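Local coordinates for oxidoreductase, NAD-binding/iron-sulfur cluster-binding protein (Nitratireductor pacificus pht-3B, PDB 6ZXX) that binds a cobalamin and two [4Fe-4S] clusters, and is probably a reductive dehalogenase in which the clusters would pass electrons to the corrinoid, at residues L302-E307 with K559-G564; Q536-Q541 with E617-I622; A553-D558 with E566-D571; C591-P596 with G632-I637. All coordinates share one frame; numbering follows the deposited sequence.

Interaction 1: L302-E307 with K559-G564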
loop_
_atom_site.group_PDB
_atom_site.type_symbol
_atom_site.label_atom_id
_atom_site.label_comp_id
_atom_site.label_asym_id
_atom_site.label_seq_id
_atom_site.Cartn_x
_atom_site.Cartn_y
_atom_site.Cartn_z
ATOM N N LEU A 302 -8.414 26.021 -2.686
ATOM C CA LEU A 302 -7.449 27.043 -3.087
ATOM C C LEU A 302 -5.965 26.605 -3.019
ATOM O O LEU A 302 -5.524 26.024 -2.030
ATOM C CB LEU A 302 -7.541 28.262 -2.177
ATOM C CG LEU A 302 -7.937 29.624 -2.706
ATOM C CD1 LEU A 302 -7.451 30.599 -1.633
ATOM C CD2 LEU A 302 -7.370 30.020 -4.051
ATOM N N VAL A 303 -5.227 26.922 -4.078
ATOM C CA VAL A 303 -3.787 26.740 -4.130
ATOM C C VAL A 303 -3.194 28.039 -4.663
ATOM O O VAL A 303 -3.425 28.423 -5.800
ATOM C CB VAL A 303 -3.379 25.564 -5.041
ATOM C CG1 VAL A 303 -1.856 25.410 -5.030
ATOM C CG2 VAL A 303 -4.045 24.282 -4.584
ATOM N N VAL A 304 -2.428 28.723 -3.823
ATOM C CA VAL A 304 -1.822 29.996 -4.215
ATOM C C VAL A 304 -0.326 29.833 -4.338
ATOM O O VAL A 304 0.409 30.122 -3.415
ATOM C CB VAL A 304 -2.128 31.127 -3.218
ATOM C CG1 VAL A 304 -1.683 32.457 -3.791
ATOM C CG2 VAL A 304 -3.633 31.175 -2.909
ATOM N N ARG A 305 0.105 29.380 -5.508
ATOM C CA ARG A 305 1.484 28.986 -5.735
ATOM C C ARG A 305 2.511 30.059 -5.336
ATOM O O ARG A 305 3.525 29.738 -4.731
ATOM C CB ARG A 305 1.696 28.610 -7.198
ATOM C CG ARG A 305 1.067 27.316 -7.560
ATOM C CD ARG A 305 0.932 27.232 -9.050
ATOM N NE ARG A 305 0.514 25.900 -9.456
ATOM C CZ ARG A 305 -0.727 25.414 -9.329
ATOM N NH1 ARG A 305 -1.719 26.132 -8.782
ATOM N NH2 ARG A 305 -0.958 24.180 -9.737
ATOM N N GLN A 306 2.232 31.327 -5.650
ATOM C CA GLN A 306 3.198 32.385 -5.364
ATOM C C GLN A 306 3.415 32.572 -3.875
ATOM O O GLN A 306 4.347 33.222 -3.489
ATOM C CB GLN A 306 2.811 33.713 -5.991
ATOM C CG GLN A 306 2.579 33.627 -7.490
ATOM C CD GLN A 306 2.652 34.962 -8.175
ATOM O OE1 GLN A 306 1.657 35.485 -8.623
ATOM N NE2 GLN A 306 3.834 35.540 -8.206
ATOM N N GLU A 307 2.564 31.956 -3.059
ATOM C CA GLU A 307 2.594 32.088 -1.605
ATOM C C GLU A 307 2.960 30.800 -0.904
ATOM O O GLU A 307 2.988 30.737 0.335
ATOM C CB GLU A 307 1.239 32.549 -1.102
ATOM C CG GLU A 307 0.997 34.017 -1.434
ATOM C CD GLU A 307 -0.369 34.520 -1.016
ATOM O OE1 GLU A 307 -0.913 35.437 -1.715
ATOM O OE2 GLU A 307 -0.899 33.998 0.004
ATOM N N LYS A 559 -11.936 24.755 7.101
ATOM C CA LYS A 559 -10.665 24.850 6.418
ATOM C C LYS A 559 -10.043 26.210 6.716
ATOM O O LYS A 559 -10.721 27.223 6.940
ATOM C CB LYS A 559 -10.788 24.636 4.895
ATOM C CG LYS A 559 -11.196 23.218 4.509
ATOM C CD LYS A 559 -11.489 23.052 3.017
ATOM C CE LYS A 559 -12.938 23.356 2.689
ATOM N NZ LYS A 559 -13.141 23.241 1.230
ATOM N N VAL A 560 -8.717 26.201 6.708
ATOM C CA VAL A 560 -7.904 27.405 6.909
ATOM C C VAL A 560 -6.877 27.496 5.794
ATOM O O VAL A 560 -6.575 26.499 5.087
ATOM C CB VAL A 560 -7.108 27.365 8.240
ATOM C CG1 VAL A 560 -8.040 27.419 9.428
ATOM C CG2 VAL A 560 -6.189 26.127 8.328
ATOM N N MET A 561 -6.327 28.696 5.649
ATOM C CA MET A 561 -5.190 28.899 4.802
ATOM C C MET A 561 -3.924 28.532 5.565
ATOM O O MET A 561 -3.796 28.868 6.751
ATOM C CB MET A 561 -5.087 30.354 4.334
ATOM C CG MET A 561 -6.203 30.813 3.416
ATOM S SD MET A 561 -6.412 29.809 1.926
ATOM C CE MET A 561 -4.906 30.011 0.976
ATOM N N PHE A 562 -2.979 27.886 4.868
ATOM C CA PHE A 562 -1.777 27.352 5.503
ATOM C C PHE A 562 -0.698 27.274 4.462
ATOM O O PHE A 562 -0.854 26.539 3.477
ATOM C CB PHE A 562 -2.066 25.967 6.089
ATOM C CG PHE A 562 -0.844 25.233 6.585
ATOM C CD1 PHE A 562 -0.103 24.435 5.742
ATOM C CD2 PHE A 562 -0.461 25.327 7.911
ATOM C CE1 PHE A 562 1.030 23.788 6.213
ATOM C CE2 PHE A 562 0.636 24.672 8.387
ATOM C CZ PHE A 562 1.372 23.884 7.538
ATOM N N ASN A 563 0.395 28.031 4.655
ATOM C CA ASN A 563 1.467 28.099 3.643
ATOM C C ASN A 563 0.981 28.270 2.186
ATOM O O ASN A 563 1.491 27.654 1.247
ATOM C CB ASN A 563 2.355 26.867 3.756
ATOM C CG ASN A 563 3.659 27.038 3.033
ATOM O OD1 ASN A 563 4.041 28.153 2.680
ATOM N ND2 ASN A 563 4.324 25.921 2.746
ATOM N N GLY A 564 -0.040 29.107 2.012
ATOM C CA GLY A 564 -0.508 29.487 0.672
ATOM C C GLY A 564 -1.512 28.547 0.010
ATOM O O GLY A 564 -1.640 28.559 -1.203
#
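Three successive torsions near -60° (chi1 -66°, chi2 -56°, chi3 -64°) fold the Met561 side chain back on itself and carry its methyl CE to Leu302 CD1, 3.7 Å away. Seen as chains, Leu302 and Met561 meet at a slant, and Val304 CG2 lies at 4.3 Å from the same CE, so the methyl sits against two apolar branches. The polar part is a single backbone bond: Val304 N gives its hydrogen to Gly564 O at 2.7 Å, with the nitrogen almost in line with the C=O bond. Gly564 and Asn563 both have positive phi, consistent with a type I' turn between strands 560-562 and 565-567. At this turn, Gly564 CA lies 3.7 Å from Glu307 O. Val304 O is not spare: it accepts from Glu307 N at 2.9 Å, tightening the 3-10 turn that follows. Both polar ends have partners beyond the two segments: Glu307 OE1 forms a salt bridge with Arg719, and Asn563 OD1 accepts a hydrogen bond from Gln309 N. Helix 713-722 covers the apolar side, and cobalamin touches Val303 and Phe562. Between these segments, then, one short N-H...O hydrogen bond beside a methionine–leucine–valine patch holds the turn, while the charge of Glu307 is met outside.

Interaction 2: Q536-Q541 with E617-I622; sequences QDFCNQ and EARAAI. With SF4 (iron/sulfur cluster), chain D.
The salt bridge between Arg619 and Asp537 uses the anti side of the carboxylate oxygen OD2, with the nitrogen 27° out of the carboxylate plane. Arg619 NH1 stands 2.7 Å from Asp537 OD2, and the N-H...O angle of 159° is reasonably straight. From the arginine's side the fit is flat, since OD2 lies at the guanidinium edge and within its plane, although the two groups are turned 59° against each other. Asp537 holds CG anti to its own nitrogen, which swings the carboxylate over to helix 619-628. The extended arginine passes Phe538 on the way, its CG 3.8 Å from Phe538 CD2. That ring also has Ile622 CG2 at its edge, 4.3 Å from CZ, and its CD1 lies 3.7 Å from S1 of the iron-sulfur cluster. Next in sequence, Cys539 SG binds iron FE4 at 2.2 Å. Gln541 adds OE1 to Ala620 CB at 3.7 Å, and its NE2 bonds weakly to Asp537 O. Arg619 NE is taken by Ser612 O, which secures the far side of the guanidinium. The arginine thus meets the cysteine-bearing helix through an ion pair and through its aliphatic chain beside Phe538, and its positive charge would probably stabilise ionised Asp537.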
loop_
_atom_site.group_PDB
_atom_site.type_symbol
_atom_site.label_atom_id
_atom_site.label_comp_id
_atom_site.label_asym_id
_atom_site.label_seq_id
_atom_site.Cartn_x
_atom_site.Cartn_y
_atom_site.Cartn_z
ATOM N N GLN A 536 -15.673 18.234 -0.661
ATOM C CA GLN A 536 -15.621 19.416 0.198
ATOM C C GLN A 536 -16.922 19.575 0.948
ATOM O O GLN A 536 -16.934 19.763 2.159
ATOM C CB GLN A 536 -15.296 20.672 -0.614
ATOM C CG GLN A 536 -13.923 20.660 -1.300
ATOM C CD GLN A 536 -12.847 20.112 -0.419
ATOM O OE1 GLN A 536 -12.597 20.655 0.654
ATOM N NE2 GLN A 536 -12.238 19.006 -0.831
ATOM N N ASP A 537 -18.016 19.457 0.221
ATOM C CA ASP A 537 -19.365 19.498 0.811
ATOM C C ASP A 537 -19.616 18.324 1.759
ATOM O O ASP A 537 -20.250 18.468 2.812
ATOM C CB ASP A 537 -20.399 19.501 -0.322
ATOM C CG ASP A 537 -21.832 19.557 0.188
ATOM O OD1 ASP A 537 -22.151 20.581 0.852
ATOM O OD2 ASP A 537 -22.601 18.540 -0.041
ATOM N N PHE A 538 -19.148 17.147 1.366
ATOM C CA PHE A 538 -19.274 15.970 2.212
ATOM C C PHE A 538 -18.543 16.122 3.554
ATOM O O PHE A 538 -19.160 15.974 4.623
ATOM C CB PHE A 538 -18.753 14.740 1.488
ATOM C CG PHE A 538 -19.227 13.456 2.083
ATOM C CD1 PHE A 538 -18.693 12.976 3.301
ATOM C CD2 PHE A 538 -20.224 12.714 1.448
ATOM C CE1 PHE A 538 -19.157 11.770 3.847
ATOM C CE2 PHE A 538 -20.684 11.520 2.002
ATOM C CZ PHE A 538 -20.168 11.056 3.202
ATOM N N CYS A 539 -17.250 16.418 3.527
ATOM C CA CYS A 539 -16.481 16.608 4.774
ATOM C C CYS A 539 -17.002 17.760 5.616
ATOM O O CYS A 539 -16.863 17.725 6.830
ATOM C CB CYS A 539 -14.974 16.799 4.515
ATOM S SG CYS A 539 -14.051 15.282 4.087
ATOM N N ASN A 540 -17.549 18.790 4.990
ATOM C CA ASN A 540 -18.152 19.906 5.731
ATOM C C ASN A 540 -19.270 19.480 6.641
ATOM O O ASN A 540 -19.464 20.104 7.695
ATOM C CB ASN A 540 -18.604 21.060 4.815
ATOM C CG ASN A 540 -17.400 21.952 4.365
ATOM O OD1 ASN A 540 -16.418 22.183 5.119
ATOM N ND2 ASN A 540 -17.458 22.433 3.120
ATOM N N GLN A 541 -19.958 18.387 6.308
ATOM C CA GLN A 541 -21.011 17.897 7.196
ATOM C C GLN A 541 -20.714 16.569 7.860
ATOM O O GLN A 541 -21.601 15.929 8.397
ATOM C CB GLN A 541 -22.367 17.880 6.489
ATOM C CG GLN A 541 -22.329 17.468 5.047
ATOM C CD GLN A 541 -23.623 17.755 4.321
ATOM O OE1 GLN A 541 -24.727 17.806 4.916
ATOM N NE2 GLN A 541 -23.515 17.868 3.020
ATOM N N GLU A 617 -28.137 15.841 -1.843
ATOM C CA GLU A 617 -29.245 15.812 -0.850
ATOM C C GLU A 617 -29.110 14.572 0.005
ATOM O O GLU A 617 -29.643 14.537 1.114
ATOM C CB GLU A 617 -30.667 15.858 -1.528
ATOM N N ALA A 618 -28.409 13.542 -0.488
ATOM C CA ALA A 618 -28.254 12.268 0.286
ATOM C C ALA A 618 -27.077 12.212 1.292
ATOM O O ALA A 618 -26.975 11.266 2.082
ATOM C CB ALA A 618 -28.134 11.099 -0.679
ATOM N N ARG A 619 -26.157 13.173 1.215
ATOM C CA ARG A 619 -24.865 13.064 1.907
ATOM C C ARG A 619 -25.038 13.045 3.381
ATOM O O ARG A 619 -24.442 12.194 4.066
ATOM C CB ARG A 619 -23.942 14.218 1.543
ATOM C CG ARG A 619 -23.534 14.131 0.112
ATOM C CD ARG A 619 -22.719 15.323 -0.340
ATOM N NE ARG A 619 -22.306 15.064 -1.726
ATOM C CZ ARG A 619 -22.045 15.984 -2.620
ATOM N NH1 ARG A 619 -22.142 17.257 -2.327
ATOM N NH2 ARG A 619 -21.713 15.611 -3.837
ATOM N N ALA A 620 -25.857 13.960 3.892
ATOM C CA ALA A 620 -26.126 13.992 5.359
ATOM C C ALA A 620 -26.652 12.648 5.936
ATOM O O ALA A 620 -26.293 12.244 7.026
ATOM C CB ALA A 620 -27.106 15.098 5.667
ATOM N N ALA A 621 -27.522 12.002 5.184
ATOM C CA ALA A 621 -28.162 10.767 5.553
ATOM C C ALA A 621 -27.143 9.635 5.529
ATOM O O ALA A 621 -27.184 8.718 6.349
ATOM C CB ALA A 621 -29.295 10.473 4.564
ATOM N N ILE A 622 -26.287 9.659 4.521
ATOM C CA ILE A 622 -25.229 8.664 4.382
ATOM C C ILE A 622 -24.247 8.782 5.539
ATOM O O ILE A 622 -23.790 7.807 6.130
ATOM C CB ILE A 622 -24.505 8.833 3.017
ATOM C CG1 ILE A 622 -25.434 8.318 1.919
ATOM C CG2 ILE A 622 -23.192 8.044 2.973
ATOM C CD1 ILE A 622 -24.893 8.456 0.520
HETATM FE FE1 SF4 D . -13.281 12.708 7.957
HETATM FE FE2 SF4 D . -15.992 12.314 7.248
HETATM FE FE3 SF4 D . -13.910 10.808 5.874
HETATM FE FE4 SF4 D . -14.300 13.600 5.495
HETATM S S1 SF4 D . -15.632 11.926 5.143
HETATM S S2 SF4 D . -12.515 12.485 5.974
HETATM S S3 SF4 D . -14.820 14.073 7.477
HETATM S S4 SF4 D . -14.503 10.901 7.917
#

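Interaction 3: A553-D558 with E566-D571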
loop_
_atom_site.group_PDB
_atom_site.type_symbol
_atom_site.label_atom_id
_atom_site.label_comp_id
_atom_site.label_asym_id
_atom_site.label_seq_id
_atom_site.Cartn_x
_atom_site.Cartn_y
_atom_site.Cartn_z
ATOM N N ALA A 553 -6.439 15.068 17.192
ATOM C CA ALA A 553 -5.551 15.835 16.292
ATOM C C ALA A 553 -6.270 16.381 15.063
ATOM O O ALA A 553 -5.779 17.306 14.428
ATOM C CB ALA A 553 -4.367 14.990 15.849
ATOM N N ILE A 554 -7.440 15.834 14.724
ATOM C CA ILE A 554 -8.120 16.193 13.514
ATOM C C ILE A 554 -9.061 17.364 13.855
ATOM O O ILE A 554 -9.774 17.351 14.862
ATOM C CB ILE A 554 -8.828 14.990 12.874
ATOM C CG1 ILE A 554 -7.820 13.970 12.409
ATOM C CG2 ILE A 554 -9.663 15.413 11.660
ATOM C CD1 ILE A 554 -8.398 12.709 11.796
ATOM N N SER A 555 -9.105 18.349 12.946
ATOM C CA SER A 555 -9.921 19.528 13.149
ATOM C C SER A 555 -11.405 19.274 12.988
ATOM O O SER A 555 -11.865 18.663 12.030
ATOM C CB SER A 555 -9.507 20.626 12.178
ATOM O OG SER A 555 -10.373 21.764 12.267
ATOM N N PHE A 556 -12.156 19.792 13.940
ATOM C CA PHE A 556 -13.627 19.809 13.890
ATOM C C PHE A 556 -14.138 21.074 13.221
ATOM O O PHE A 556 -15.320 21.244 13.040
ATOM C CB PHE A 556 -14.231 19.740 15.293
ATOM C CG PHE A 556 -14.189 18.359 15.918
ATOM C CD1 PHE A 556 -13.116 17.951 16.662
ATOM C CD2 PHE A 556 -15.264 17.480 15.762
ATOM C CE1 PHE A 556 -13.084 16.681 17.239
ATOM C CE2 PHE A 556 -15.229 16.213 16.329
ATOM C CZ PHE A 556 -14.125 15.818 17.076
ATOM N N GLY A 557 -13.235 21.969 12.840
ATOM C CA GLY A 557 -13.640 23.273 12.340
ATOM C C GLY A 557 -13.538 23.348 10.839
ATOM O O GLY A 557 -13.564 22.341 10.139
ATOM N N ASP A 558 -13.478 24.574 10.361
ATOM C CA ASP A 558 -13.438 24.854 8.956
ATOM C C ASP A 558 -12.019 24.816 8.428
ATOM O O ASP A 558 -11.017 24.839 9.200
ATOM C CB ASP A 558 -13.947 26.276 8.671
ATOM C CG ASP A 558 -15.396 26.563 9.161
ATOM O OD1 ASP A 558 -16.268 25.660 9.192
ATOM O OD2 ASP A 558 -15.637 27.745 9.490
ATOM N N GLU A 566 -5.448 26.197 0.878
ATOM C CA GLU A 566 -6.619 25.866 1.695
ATOM C C GLU A 566 -6.525 24.412 2.111
ATOM O O GLU A 566 -6.297 23.519 1.291
ATOM C CB GLU A 566 -7.875 26.086 0.845
ATOM C CG GLU A 566 -9.179 25.670 1.468
ATOM C CD GLU A 566 -10.386 26.081 0.617
ATOM O OE1 GLU A 566 -11.512 26.085 1.160
ATOM O OE2 GLU A 566 -10.251 26.362 -0.595
ATOM N N ILE A 567 -6.710 24.158 3.392
ATOM C CA ILE A 567 -6.528 22.803 3.948
ATOM C C ILE A 567 -7.324 22.685 5.262
ATOM O O ILE A 567 -7.618 23.701 5.899
ATOM C CB ILE A 567 -5.015 22.532 4.192
ATOM C CG1 ILE A 567 -4.713 21.059 4.423
ATOM C CG2 ILE A 567 -4.508 23.355 5.379
ATOM C CD1 ILE A 567 -4.700 20.263 3.159
ATOM N N TRP A 568 -7.702 21.462 5.655
ATOM C CA TRP A 568 -8.080 21.205 7.052
ATOM C C TRP A 568 -6.813 20.843 7.773
ATOM O O TRP A 568 -6.259 19.790 7.542
ATOM C CB TRP A 568 -9.058 20.068 7.182
ATOM C CG TRP A 568 -10.490 20.456 7.044
ATOM C CD1 TRP A 568 -11.260 21.126 7.965
ATOM C CD2 TRP A 568 -11.349 20.186 5.934
ATOM N NE1 TRP A 568 -12.534 21.276 7.488
ATOM C CE2 TRP A 568 -12.619 20.698 6.242
ATOM C CE3 TRP A 568 -11.174 19.541 4.714
ATOM C CZ2 TRP A 568 -13.699 20.584 5.372
ATOM C CZ3 TRP A 568 -12.254 19.426 3.846
ATOM C CH2 TRP A 568 -13.502 19.939 4.183
ATOM N N LYS A 569 -6.301 21.721 8.608
ATOM C CA LYS A 569 -5.017 21.419 9.212
ATOM C C LYS A 569 -5.192 20.635 10.497
ATOM O O LYS A 569 -5.746 21.162 11.491
ATOM C CB LYS A 569 -4.141 22.672 9.461
ATOM C CG LYS A 569 -2.639 22.361 9.689
ATOM C CD LYS A 569 -2.088 21.734 8.393
ATOM C CE LYS A 569 -0.728 21.083 8.423
ATOM N NZ LYS A 569 -0.508 20.417 7.101
ATOM N N ALA A 570 -4.686 19.385 10.481
ATOM C CA ALA A 570 -4.629 18.541 11.681
ATOM C C ALA A 570 -3.490 19.033 12.550
ATOM O O ALA A 570 -2.629 19.821 12.080
ATOM C CB ALA A 570 -4.426 17.087 11.300
ATOM N N ASP A 571 -3.471 18.577 13.818
ATOM C CA ASP A 571 -2.381 18.848 14.753
ATOM C C ASP A 571 -1.322 17.767 14.661
ATOM O O ASP A 571 -1.441 16.691 15.247
ATOM C CB ASP A 571 -2.888 18.948 16.171
ATOM C CG ASP A 571 -1.908 19.575 17.085
ATOM O OD1 ASP A 571 -0.721 19.166 17.099
ATOM O OD2 ASP A 571 -2.302 20.522 17.791
HETATM O O HOH W 1 -8.858 23.585 9.572
#
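At the base of the two-stranded hairpin 560-562/565-567, the chain leading in and the chain leading out run side by side in roughly opposite directions, 152° apart, and Ala553 meets Asp571 at their far end. Asp571 N donates to Ala553 O at 2.7 Å, in the carbonyl plane and on a lone pair, with an N-H...O angle of 166°. The same oxygen lies 3.4 Å from Ala570 CB. Nearer the hairpin, Trp568 brings its NE1 edge to Gly557 O at 3.0 Å. The oxygen lies in the ring plane, but the bent geometry makes this a weak bond, and Arg500 is a second donor to it. Ser555 turns OG anti to its nitrogen (chi1 175°), where it accepts from Gly557 N at 2.9 Å; this ST turn shapes the segment that faces Trp568. Ser555 CB packs 3.9 Å from Lys569 O. A water bridges Asp558 O and, weakly, Lys569 N. Lys569 NZ pairs with Asp503 and cobalamin, and Asp571 with Arg700. Asp571 OD1 accepts a hydrogen bond from Lys574 N, making Asp571 the N-cap of helix 572-581. The whole closes a beta hairpin set between the cysteine groups of a dicluster ferredoxin-like domain.

Interaction 4: C591-P596 with G632-I637. With SF4 (iron/sulfur cluster), chain D; SF4 (iron/sulfur cluster), chain E.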
loop_
_atom_site.group_PDB
_atom_site.type_symbol
_atom_site.label_atom_id
_atom_site.label_comp_id
_atom_site.label_asym_id
_atom_site.label_seq_id
_atom_site.Cartn_x
_atom_site.Cartn_y
_atom_site.Cartn_z
ATOM N N CYS A 591 -7.950 6.942 11.581
ATOM C CA CYS A 591 -8.714 7.953 10.853
ATOM C C CYS A 591 -9.123 7.461 9.478
ATOM O O CYS A 591 -10.258 7.751 9.011
ATOM C CB CYS A 591 -7.938 9.243 10.754
ATOM S SG CYS A 591 -6.215 9.072 10.238
ATOM N N MET A 592 -8.234 6.698 8.838
ATOM C CA MET A 592 -8.581 6.044 7.558
ATOM C C MET A 592 -9.655 4.983 7.738
ATOM O O MET A 592 -10.554 4.828 6.934
ATOM C CB MET A 592 -7.382 5.366 6.970
ATOM C CG MET A 592 -6.253 6.285 6.594
ATOM S SD MET A 592 -4.914 5.353 5.855
ATOM C CE MET A 592 -4.368 4.470 7.311
ATOM N N LYS A 593 -9.529 4.233 8.824
ATOM C CA LYS A 593 -10.462 3.190 9.150
ATOM C C LYS A 593 -11.891 3.714 9.333
ATOM O O LYS A 593 -12.858 3.109 8.875
ATOM C CB LYS A 593 -9.989 2.481 10.441
ATOM C CG LYS A 593 -10.896 1.307 10.825
ATOM C CD LYS A 593 -10.693 0.813 12.244
ATOM C CE LYS A 593 -11.964 0.033 12.643
ATOM N NZ LYS A 593 -11.911 -1.440 12.419
ATOM N N MET A 594 -12.029 4.846 10.004
ATOM C CA MET A 594 -13.355 5.303 10.494
ATOM C C MET A 594 -14.150 6.144 9.480
ATOM O O MET A 594 -15.340 6.411 9.632
ATOM C CB MET A 594 -13.194 6.068 11.801
ATOM C CG MET A 594 -12.564 5.229 12.906
ATOM S SD MET A 594 -13.350 3.626 13.208
ATOM C CE MET A 594 -14.907 4.139 13.948
ATOM N N CYS A 595 -13.488 6.490 8.387
ATOM C CA CYS A 595 -14.093 7.326 7.351
ATOM C C CYS A 595 -15.155 6.573 6.597
ATOM O O CYS A 595 -14.950 5.426 6.226
ATOM C CB CYS A 595 -13.006 7.773 6.360
ATOM S SG CYS A 595 -13.608 8.809 5.038
ATOM N N PRO A 596 -16.286 7.254 6.322
ATOM C CA PRO A 596 -17.360 6.584 5.581
ATOM C C PRO A 596 -16.934 6.109 4.206
ATOM O O PRO A 596 -17.458 5.114 3.729
ATOM C CB PRO A 596 -18.454 7.660 5.524
ATOM C CG PRO A 596 -18.265 8.449 6.802
ATOM C CD PRO A 596 -16.768 8.521 6.947
ATOM N N GLY A 632 -17.202 1.017 11.133
ATOM C CA GLY A 632 -16.082 1.402 11.987
ATOM C C GLY A 632 -15.945 0.493 13.190
ATOM O O GLY A 632 -14.913 0.466 13.895
ATOM N N LYS A 633 -16.997 -0.267 13.443
ATOM C CA LYS A 633 -16.942 -1.345 14.427
ATOM C C LYS A 633 -15.866 -2.328 14.008
ATOM O O LYS A 633 -15.599 -2.507 12.820
ATOM C CB LYS A 633 -18.289 -2.053 14.514
ATOM C CG LYS A 633 -18.352 -3.064 15.626
ATOM C CD LYS A 633 -19.772 -3.447 16.001
ATOM C CE LYS A 633 -19.749 -4.857 16.585
ATOM N NZ LYS A 633 -21.008 -5.222 17.285
ATOM N N ARG A 634 -15.179 -2.902 14.982
ATOM C CA ARG A 634 -14.142 -3.887 14.675
ATOM C C ARG A 634 -14.763 -5.263 14.384
ATOM O O ARG A 634 -15.676 -5.714 15.116
ATOM C CB ARG A 634 -13.152 -3.974 15.825
ATOM C CG ARG A 634 -12.566 -2.633 16.216
ATOM C CD ARG A 634 -11.496 -2.762 17.262
ATOM N NE ARG A 634 -11.550 -3.975 18.068
ATOM C CZ ARG A 634 -12.299 -4.156 19.146
ATOM N NH1 ARG A 634 -13.126 -3.221 19.570
ATOM N NH2 ARG A 634 -12.244 -5.312 19.786
ATOM N N ASN A 635 -14.306 -5.904 13.306
ATOM C CA ASN A 635 -14.877 -7.177 12.837
ATOM C C ASN A 635 -13.986 -8.296 13.285
ATOM O O ASN A 635 -12.935 -8.500 12.718
ATOM C CB ASN A 635 -15.036 -7.147 11.323
ATOM C CG ASN A 635 -15.643 -8.408 10.760
ATOM O OD1 ASN A 635 -15.754 -9.427 11.417
ATOM N ND2 ASN A 635 -16.010 -8.343 9.496
ATOM N N LEU A 636 -14.438 -9.040 14.284
ATOM C CA LEU A 636 -13.547 -9.962 14.950
ATOM C C LEU A 636 -13.046 -11.064 14.019
ATOM O O LEU A 636 -11.961 -11.615 14.240
ATOM C CB LEU A 636 -14.106 -10.471 16.259
ATOM C CG LEU A 636 -13.663 -9.453 17.332
ATOM C CD1 LEU A 636 -14.315 -9.868 18.637
ATOM C CD2 LEU A 636 -12.129 -9.214 17.535
ATOM N N ILE A 637 -13.841 -11.342 12.980
ATOM C CA ILE A 637 -13.537 -12.379 11.990
ATOM C C ILE A 637 -12.281 -12.031 11.193
ATOM O O ILE A 637 -11.576 -12.909 10.685
ATOM C CB ILE A 637 -14.751 -12.643 11.043
ATOM C CG1 ILE A 637 -15.903 -13.414 11.782
ATOM C CG2 ILE A 637 -14.328 -13.447 9.831
ATOM C CD1 ILE A 637 -17.218 -12.626 11.966
HETATM FE FE1 SF4 D . -13.281 12.708 7.957
HETATM FE FE2 SF4 D . -15.992 12.314 7.248
HETATM FE FE3 SF4 D . -13.910 10.808 5.874
HETATM FE FE4 SF4 D . -14.300 13.600 5.495
HETATM S S1 SF4 D . -15.632 11.926 5.143
HETATM S S2 SF4 D . -12.515 12.485 5.974
HETATM S S3 SF4 D . -14.820 14.073 7.477
HETATM S S4 SF4 D . -14.503 10.901 7.917
HETATM FE FE1 SF4 E . -2.931 10.514 13.616
HETATM FE FE2 SF4 E . -4.190 8.127 14.534
HETATM FE FE3 SF4 E . -5.268 9.610 12.213
HETATM FE FE4 SF4 E . -5.437 10.658 14.859
HETATM S S1 SF4 E . -6.169 8.831 14.083
HETATM S S2 SF4 E . -4.759 11.516 13.030
HETATM S S3 SF4 E . -3.573 9.922 15.615
HETATM S S4 SF4 E . -3.369 8.664 12.628
#
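Lys593 and Met594, in the last turn of helix 590-594, press on Gly632 where a ferredoxin-type dicluster motif, Cys591-X3-Cys595-Pro596, supplies a cysteine ligand to each of two clusters. The tight part centres on that glycine. Met594, bent at chi2 (-52°) and chi3 (-70°), hooks its methyl to Gly632 CA, CE lying at 3.6 Å, while SD stands the same 3.6 Å from Gly632 O. Lys593 approaches the same carbonyl with its aliphatic end, CE being 3.2 Å from Gly632 O. Because Gly632 has no CB, the methyl can lie directly on its CA; its positive phi is a separate constraint that glycine tolerates. Away from this point the contact thins. No hydrogen bond crosses it, just 164 Å² is buried, and the exposed Lys633 has its CB directed away from the helix. Arg634 touches loosely, its CA and CG each 4.0 Å from Lys593 NZ. The two charged ends are engaged elsewhere: Lys593 NZ donates to Ala438 O and Met435 O, and Arg634 NH1 forms a salt bridge with Asp662. Asn635 OD1 accepts from Ile637 N in an Asx turn. The helix side leads to the metal sites, where Cys591 SG binds iron FE3 of the chain E cluster at 2.3 Å. Four residues on, Cys595 SG holds iron FE3 of the chain D cluster at 2.2 Å, and Pro596 CD lies 3.4 Å from that cluster's S4.

From the N terminus, 302-307 comes first, and interaction 1 closes a long loop by pairing it with the hairpin at 559-564. Interaction 2 opens at 536-541 before that closure and ends at 617-622, so the two cross; it joins a cluster-binding helix to helix 619-628. Interaction 3, the short closure of 553-558 on 566-571, falls wholly within the span of interaction 2 but crosses interaction 1, sharing its two-stranded sheet. Trp568 also packs on Gln536, Cys539 and Asn540, linking interactions 2 and 3. Interaction 4 joins helix 590-594 to the loop between helix 619-628 and strand 645-647; it follows interactions 1 and 3 in series, crosses interaction 2 and shares the chain D cluster with it without touching it.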